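PDB 3LLW: geranyltranstransferase (IspA) from Helicobacter pylori, which probably acts as a magnesium-dependent prenyltransferase of the FPP/GGPP synthase family, building isoprenoid diphosphates. Local coordinates for residues 75-89 / 127-140. Residues are numbered along the deposited sequence; the frame is centred on the assembly and turned at random.
Sequences EYFKIALSIECLHTY and LNTYSFELLSNALL. With SO4 (sulfate ion), chain F.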
loop_
_atom_site.group_PDB
_atom_site.type_symbol
_atom_site.label_atom_id
_atom_site.label_comp_id
_atom_site.label_asym_id
_atom_site.label_seq_id
_atom_site.Cartn_x
_atom_site.Cartn_y
_atom_site.Cartn_z
ATOM N N GLU A 75 -0.946 2.562 -20.472
ATOM C CA GLU A 75 -1.162 1.552 -19.460
ATOM C C GLU A 75 0.156 1.005 -18.911
ATOM O O GLU A 75 0.275 0.779 -17.705
ATOM C CB GLU A 75 -2.020 0.412 -20.017
ATOM C CG GLU A 75 -3.323 0.866 -20.671
ATOM C CD GLU A 75 -4.095 1.876 -19.826
ATOM O OE1 GLU A 75 -4.422 2.966 -20.351
ATOM O OE2 GLU A 75 -4.363 1.590 -18.639
ATOM N N TYR A 76 1.131 0.795 -19.801
ATOM C CA TYR A 76 2.476 0.366 -19.421
ATOM C C TYR A 76 3.197 1.455 -18.600
ATOM O O TYR A 76 3.956 1.160 -17.674
ATOM C CB TYR A 76 3.282 0.017 -20.665
ATOM C CG TYR A 76 2.751 -1.171 -21.457
ATOM C CD1 TYR A 76 2.289 -2.314 -20.811
ATOM C CD2 TYR A 76 2.746 -1.158 -22.854
ATOM C CE1 TYR A 76 1.820 -3.413 -21.530
ATOM C CE2 TYR A 76 2.271 -2.248 -23.588
ATOM C CZ TYR A 76 1.812 -3.372 -22.912
ATOM O OH TYR A 76 1.343 -4.459 -23.605
ATOM N N PHE A 77 2.936 2.710 -18.941
ATOM C CA PHE A 77 3.520 3.827 -18.223
ATOM C C PHE A 77 2.934 3.908 -16.805
ATOM O O PHE A 77 3.669 4.124 -15.865
ATOM C CB PHE A 77 3.305 5.131 -18.989
ATOM C CG PHE A 77 4.231 5.322 -20.164
ATOM C CD1 PHE A 77 5.281 4.442 -20.415
ATOM C CD2 PHE A 77 4.079 6.432 -20.995
ATOM C CE1 PHE A 77 6.133 4.635 -21.491
ATOM C CE2 PHE A 77 4.940 6.644 -22.070
ATOM C CZ PHE A 77 5.969 5.744 -22.317
ATOM N N LYS A 78 1.626 3.687 -16.670
ATOM C CA LYS A 78 0.963 3.594 -15.366
ATOM C C LYS A 78 1.646 2.574 -14.451
ATOM O O LYS A 78 2.026 2.909 -13.326
ATOM C CB LYS A 78 -0.504 3.213 -15.543
ATOM C CG LYS A 78 -1.419 4.366 -15.890
ATOM C CD LYS A 78 -2.786 3.811 -16.233
ATOM C CE LYS A 78 -3.721 4.869 -16.799
ATOM N NZ LYS A 78 -5.009 4.241 -17.249
ATOM N N ILE A 79 1.822 1.350 -14.960
ATOM C CA ILE A 79 2.562 0.299 -14.272
ATOM C C ILE A 79 3.992 0.683 -13.896
ATOM O O ILE A 79 4.428 0.465 -12.758
ATOM C CB ILE A 79 2.597 -0.976 -15.115
ATOM C CG1 ILE A 79 1.156 -1.469 -15.353
ATOM C CG2 ILE A 79 3.486 -2.010 -14.444
ATOM C CD1 ILE A 79 1.010 -2.557 -16.402
ATOM N N ALA A 80 4.714 1.261 -14.850
ATOM C CA ALA A 80 6.064 1.752 -14.610
ATOM C C ALA A 80 6.063 2.832 -13.518
ATOM O O ALA A 80 6.961 2.861 -12.673
ATOM C CB ALA A 80 6.655 2.304 -15.905
ATOM N N LEU A 81 5.042 3.687 -13.543
ATOM C CA LEU A 81 4.855 4.768 -12.570
ATOM C C LEU A 81 4.527 4.209 -11.176
ATOM O O LEU A 81 4.940 4.789 -10.160
ATOM C CB LEU A 81 3.764 5.746 -13.036
ATOM C CG LEU A 81 3.568 7.041 -12.223
ATOM C CD1 LEU A 81 4.882 7.727 -11.936
ATOM C CD2 LEU A 81 2.591 7.996 -12.882
ATOM N N SER A 82 3.838 3.068 -11.116
ATOM C CA SER A 82 3.519 2.469 -9.813
ATOM C C SER A 82 4.777 2.014 -9.098
ATOM O O SER A 82 4.884 2.155 -7.883
ATOM C CB SER A 82 2.571 1.291 -9.961
ATOM O OG SER A 82 3.272 0.176 -10.443
ATOM N N ILE A 83 5.729 1.479 -9.862
ATOM C CA ILE A 83 7.033 1.090 -9.330
ATOM C C ILE A 83 7.810 2.325 -8.831
ATOM O O ILE A 83 8.439 2.283 -7.772
ATOM C CB ILE A 83 7.871 0.355 -10.381
ATOM C CG1 ILE A 83 7.084 -0.834 -10.970
ATOM C CG2 ILE A 83 9.157 -0.160 -9.751
ATOM C CD1 ILE A 83 7.767 -1.535 -12.147
ATOM N N GLU A 84 7.735 3.419 -9.586
ATOM C CA GLU A 84 8.467 4.625 -9.236
ATOM C C GLU A 84 7.889 5.237 -7.951
ATOM O O GLU A 84 8.644 5.625 -7.078
ATOM C CB GLU A 84 8.510 5.598 -10.431
ATOM C CG GLU A 84 9.418 6.848 -10.289
ATOM C CD GLU A 84 10.917 6.568 -10.078
ATOM O OE1 GLU A 84 11.402 5.444 -10.368
ATOM O OE2 GLU A 84 11.620 7.506 -9.616
ATOM N N CYS A 85 6.561 5.233 -7.810
ATOM C CA CYS A 85 5.892 5.701 -6.580
ATOM C C CYS A 85 6.274 4.928 -5.314
ATOM O O CYS A 85 6.539 5.537 -4.264
ATOM C CB CYS A 85 4.369 5.704 -6.752
ATOM S SG CYS A 85 3.812 7.001 -7.853
ATOM N N LEU A 86 6.303 3.600 -5.418
ATOM C CA LEU A 86 6.754 2.751 -4.318
ATOM C C LEU A 86 8.190 3.051 -3.925
ATOM O O LEU A 86 8.496 3.141 -2.746
ATOM C CB LEU A 86 6.608 1.268 -4.660
ATOM C CG LEU A 86 6.479 0.362 -3.432
ATOM C CD1 LEU A 86 5.150 0.595 -2.732
ATOM C CD2 LEU A 86 6.619 -1.100 -3.811
ATOM N N HIS A 87 9.064 3.231 -4.914
ATOM C CA HIS A 87 10.443 3.590 -4.644
ATOM C C HIS A 87 10.537 4.959 -3.954
ATOM O O HIS A 87 11.323 5.129 -3.032
ATOM C CB HIS A 87 11.270 3.595 -5.937
ATOM C CG HIS A 87 12.655 4.160 -5.766
ATOM N ND1 HIS A 87 13.600 3.588 -4.940
ATOM C CD2 HIS A 87 13.248 5.249 -6.312
ATOM C CE1 HIS A 87 14.709 4.306 -4.974
ATOM N NE2 HIS A 87 14.524 5.316 -5.805
ATOM N N THR A 88 9.733 5.916 -4.409
ATOM C CA THR A 88 9.756 7.282 -3.888
ATOM C C THR A 88 9.262 7.344 -2.448
ATOM O O THR A 88 9.833 8.065 -1.626
ATOM C CB THR A 88 8.893 8.216 -4.759
ATOM O OG1 THR A 88 9.210 7.997 -6.135
ATOM C CG2 THR A 88 9.139 9.679 -4.409
ATOM N N TYR A 89 8.202 6.590 -2.147
ATOM C CA TYR A 89 7.626 6.567 -0.796
ATOM C C TYR A 89 8.650 6.050 0.208
ATOM O O TYR A 89 8.756 6.591 1.325
ATOM C CB TYR A 89 6.309 5.764 -0.727
ATOM C CG TYR A 89 6.363 4.501 0.130
ATOM C CD1 TYR A 89 6.406 4.571 1.527
ATOM C CD2 TYR A 89 6.349 3.240 -0.458
ATOM C CE1 TYR A 89 6.478 3.448 2.305
ATOM C CE2 TYR A 89 6.427 2.098 0.314
ATOM C CZ TYR A 89 6.458 2.203 1.687
ATOM O OH TYR A 89 6.527 1.093 2.460
ATOM N N LEU A 127 1.642 7.552 -1.212
ATOM C CA LEU A 127 2.371 7.037 -2.380
ATOM C C LEU A 127 2.511 5.506 -2.419
ATOM O O LEU A 127 2.507 4.903 -3.496
ATOM C CB LEU A 127 3.717 7.724 -2.541
ATOM C CG LEU A 127 3.661 9.119 -3.174
ATOM C CD1 LEU A 127 4.999 9.791 -3.014
ATOM C CD2 LEU A 127 3.253 9.059 -4.656
ATOM N N ASN A 128 2.646 4.904 -1.241
ATOM C CA ASN A 128 2.574 3.462 -1.053
ATOM C C ASN A 128 1.239 2.905 -1.552
ATOM O O ASN A 128 1.247 2.007 -2.365
ATOM C CB ASN A 128 2.746 3.144 0.428
ATOM C CG ASN A 128 2.805 1.661 0.743
ATOM O OD1 ASN A 128 2.698 0.773 -0.130
ATOM N ND2 ASN A 128 2.968 1.379 2.021
ATOM N N THR A 129 0.116 3.435 -1.049
ATOM C CA THR A 129 -1.231 3.030 -1.490
ATOM C C THR A 129 -1.504 3.365 -2.953
ATOM O O THR A 129 -2.131 2.560 -3.709
ATOM C CB THR A 129 -2.332 3.657 -0.592
ATOM O OG1 THR A 129 -1.997 3.434 0.778
ATOM C CG2 THR A 129 -3.677 3.022 -0.854
ATOM N N TYR A 130 -1.011 4.529 -3.372
ATOM C CA TYR A 130 -1.177 4.991 -4.781
ATOM C C TYR A 130 -0.617 4.065 -5.862
ATOM O O TYR A 130 -1.192 3.993 -6.944
ATOM C CB TYR A 130 -0.644 6.408 -4.994
ATOM C CG TYR A 130 -1.146 7.072 -6.254
ATOM C CD1 TYR A 130 -0.263 7.512 -7.224
ATOM C CD2 TYR A 130 -2.510 7.247 -6.476
ATOM C CE1 TYR A 130 -0.722 8.131 -8.386
ATOM C CE2 TYR A 130 -2.983 7.845 -7.639
ATOM C CZ TYR A 130 -2.079 8.282 -8.590
ATOM O OH TYR A 130 -2.540 8.881 -9.747
ATOM N N SER A 131 0.501 3.391 -5.575
ATOM C CA SER A 131 1.112 2.397 -6.473
ATOM C C SER A 131 0.144 1.286 -6.837
ATOM O O SER A 131 0.163 0.760 -7.934
ATOM C CB SER A 131 2.306 1.740 -5.784
ATOM O OG SER A 131 3.155 2.711 -5.216
ATOM N N PHE A 132 -0.704 0.932 -5.884
ATOM C CA PHE A 132 -1.669 -0.121 -6.079
ATOM C C PHE A 132 -2.919 0.365 -6.787
ATOM O O PHE A 132 -3.525 -0.391 -7.577
ATOM C CB PHE A 132 -1.902 -0.858 -4.749
ATOM C CG PHE A 132 -0.612 -1.412 -4.164
ATOM C CD1 PHE A 132 -0.039 -2.557 -4.695
ATOM C CD2 PHE A 132 0.079 -0.728 -3.143
ATOM C CE1 PHE A 132 1.171 -3.062 -4.204
ATOM C CE2 PHE A 132 1.299 -1.226 -2.639
ATOM C CZ PHE A 132 1.838 -2.403 -3.163
ATOM N N GLU A 133 -3.261 1.637 -6.579
ATOM C CA GLU A 133 -4.338 2.286 -7.322
ATOM C C GLU A 133 -3.969 2.447 -8.783
ATOM O O GLU A 133 -4.779 2.127 -9.654
ATOM C CB GLU A 133 -4.725 3.643 -6.726
ATOM C CG GLU A 133 -6.013 4.237 -7.338
ATOM C CD GLU A 133 -6.496 5.521 -6.659
ATOM O OE1 GLU A 133 -5.714 6.170 -5.918
ATOM O OE2 GLU A 133 -7.674 5.881 -6.876
ATOM N N LEU A 134 -2.743 2.896 -9.048
ATOM C CA LEU A 134 -2.236 3.019 -10.420
ATOM C C LEU A 134 -2.274 1.676 -11.139
ATOM O O LEU A 134 -2.788 1.577 -12.251
ATOM C CB LEU A 134 -0.803 3.568 -10.450
ATOM C CG LEU A 134 -0.562 5.076 -10.287
ATOM C CD1 LEU A 134 0.917 5.328 -10.095
ATOM C CD2 LEU A 134 -1.110 5.913 -11.470
ATOM N N LEU A 135 -1.751 0.649 -10.476
ATOM C CA LEU A 135 -1.656 -0.701 -11.053
ATOM C C LEU A 135 -3.037 -1.272 -11.366
ATOM O O LEU A 135 -3.277 -1.733 -12.471
ATOM C CB LEU A 135 -0.907 -1.600 -10.076
ATOM C CG LEU A 135 0.237 -2.498 -10.510
ATOM C CD1 LEU A 135 1.074 -1.821 -11.542
ATOM C CD2 LEU A 135 1.088 -2.851 -9.298
ATOM N N SER A 136 -3.952 -1.181 -10.400
ATOM C CA SER A 136 -5.317 -1.687 -10.531
ATOM C C SER A 136 -6.176 -0.936 -11.553
ATOM O O SER A 136 -7.127 -1.503 -12.109
ATOM C CB SER A 136 -6.016 -1.762 -9.169
ATOM O OG SER A 136 -6.144 -0.470 -8.588
ATOM N N ASN A 137 -5.826 0.318 -11.826
ATOM C CA ASN A 137 -6.499 1.089 -12.879
ATOM C C ASN A 137 -5.874 1.027 -14.291
ATOM O O ASN A 137 -6.419 1.595 -15.239
ATOM C CB ASN A 137 -6.696 2.534 -12.424
ATOM C CG ASN A 137 -7.845 2.668 -11.437
ATOM O OD1 ASN A 137 -9.008 2.721 -11.832
ATOM N ND2 ASN A 137 -7.525 2.701 -10.145
ATOM N N ALA A 138 -4.738 0.345 -14.425
ATOM C CA ALA A 138 -4.140 0.079 -15.735
ATOM C C ALA A 138 -4.984 -0.936 -16.513
ATOM O O ALA A 138 -5.372 -1.967 -15.975
ATOM C CB ALA A 138 -2.700 -0.423 -15.578
ATOM N N LEU A 139 -5.255 -0.636 -17.779
ATOM C CA LEU A 139 -6.198 -1.416 -18.588
ATOM C C LEU A 139 -5.559 -2.582 -19.339
ATOM O O LEU A 139 -5.452 -2.552 -20.569
ATOM C CB LEU A 139 -6.928 -0.508 -19.587
ATOM C CG LEU A 139 -7.683 0.732 -19.109
ATOM C CD1 LEU A 139 -8.284 1.438 -20.315
ATOM C CD2 LEU A 139 -8.761 0.394 -18.072
ATOM N N LEU A 140 -5.127 -3.599 -18.600
ATOM C CA LEU A 140 -4.709 -4.861 -19.206
ATOM C C LEU A 140 -5.655 -5.942 -18.692
ATOM O O LEU A 140 -6.585 -5.638 -17.947
ATOM C CB LEU A 140 -3.247 -5.199 -18.873
ATOM C CG LEU A 140 -2.125 -4.149 -18.975
ATOM C CD1 LEU A 140 -0.759 -4.802 -18.750
ATOM C CD2 LEU A 140 -2.128 -3.385 -20.309
HETATM S S SO4 F . 17.428 5.953 -8.637
HETATM O O1 SO4 F . 16.862 7.009 -7.780
HETATM O O2 SO4 F . 17.739 4.766 -7.836
HETATM O O3 SO4 F . 16.502 5.592 -9.717
HETATM O O4 SO4 F . 18.679 6.445 -9.211
#
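Asn-128 lies against one face of the Tyr-89 ring, its CB 3.7 Å from the ring centroid and its amide nearly parallel to the ring, 5° off. With CG anti to the backbone N (chi1 -175°), the amide runs alongside the ring toward the phenol end, while Leu-86 CA sits at the ring edge. The amide hydrogen-bonds to Thr-129 OG1 and the backbone Asp-125 O of the second subunit. At the edge of the Tyr-130 ring stands Cys-85 SG, 4.2 Å from Tyr-130 CD1; the Cys-85 side chain is a knob among Leu-127, Tyr-130, Ser-131 and Leu-134. Leu-134 answers as a knob between Lys-78, Leu-81, Ser-82 and Cys-85. The axes of the two antiparallel segments approach to 8.0 Å, and Ser-82 CB lies 3.2 Å from Ser-131 O. At the far end Glu-75 OE2 accepts a hydrogen bond from Leu-139 N, tilted from the carboxylate plane on the anti side, and a salt bridge from Lys-78 NZ on the syn side. In this mainly helical prenyl synthase fold, helix 73-94, which carries the magnesium-binding Asp-94 (no metal bound here), also packs on helices 6-23, 51-63 and 178-204; helix 117-137 faces the second subunit, where the two Phe-132 rings stack.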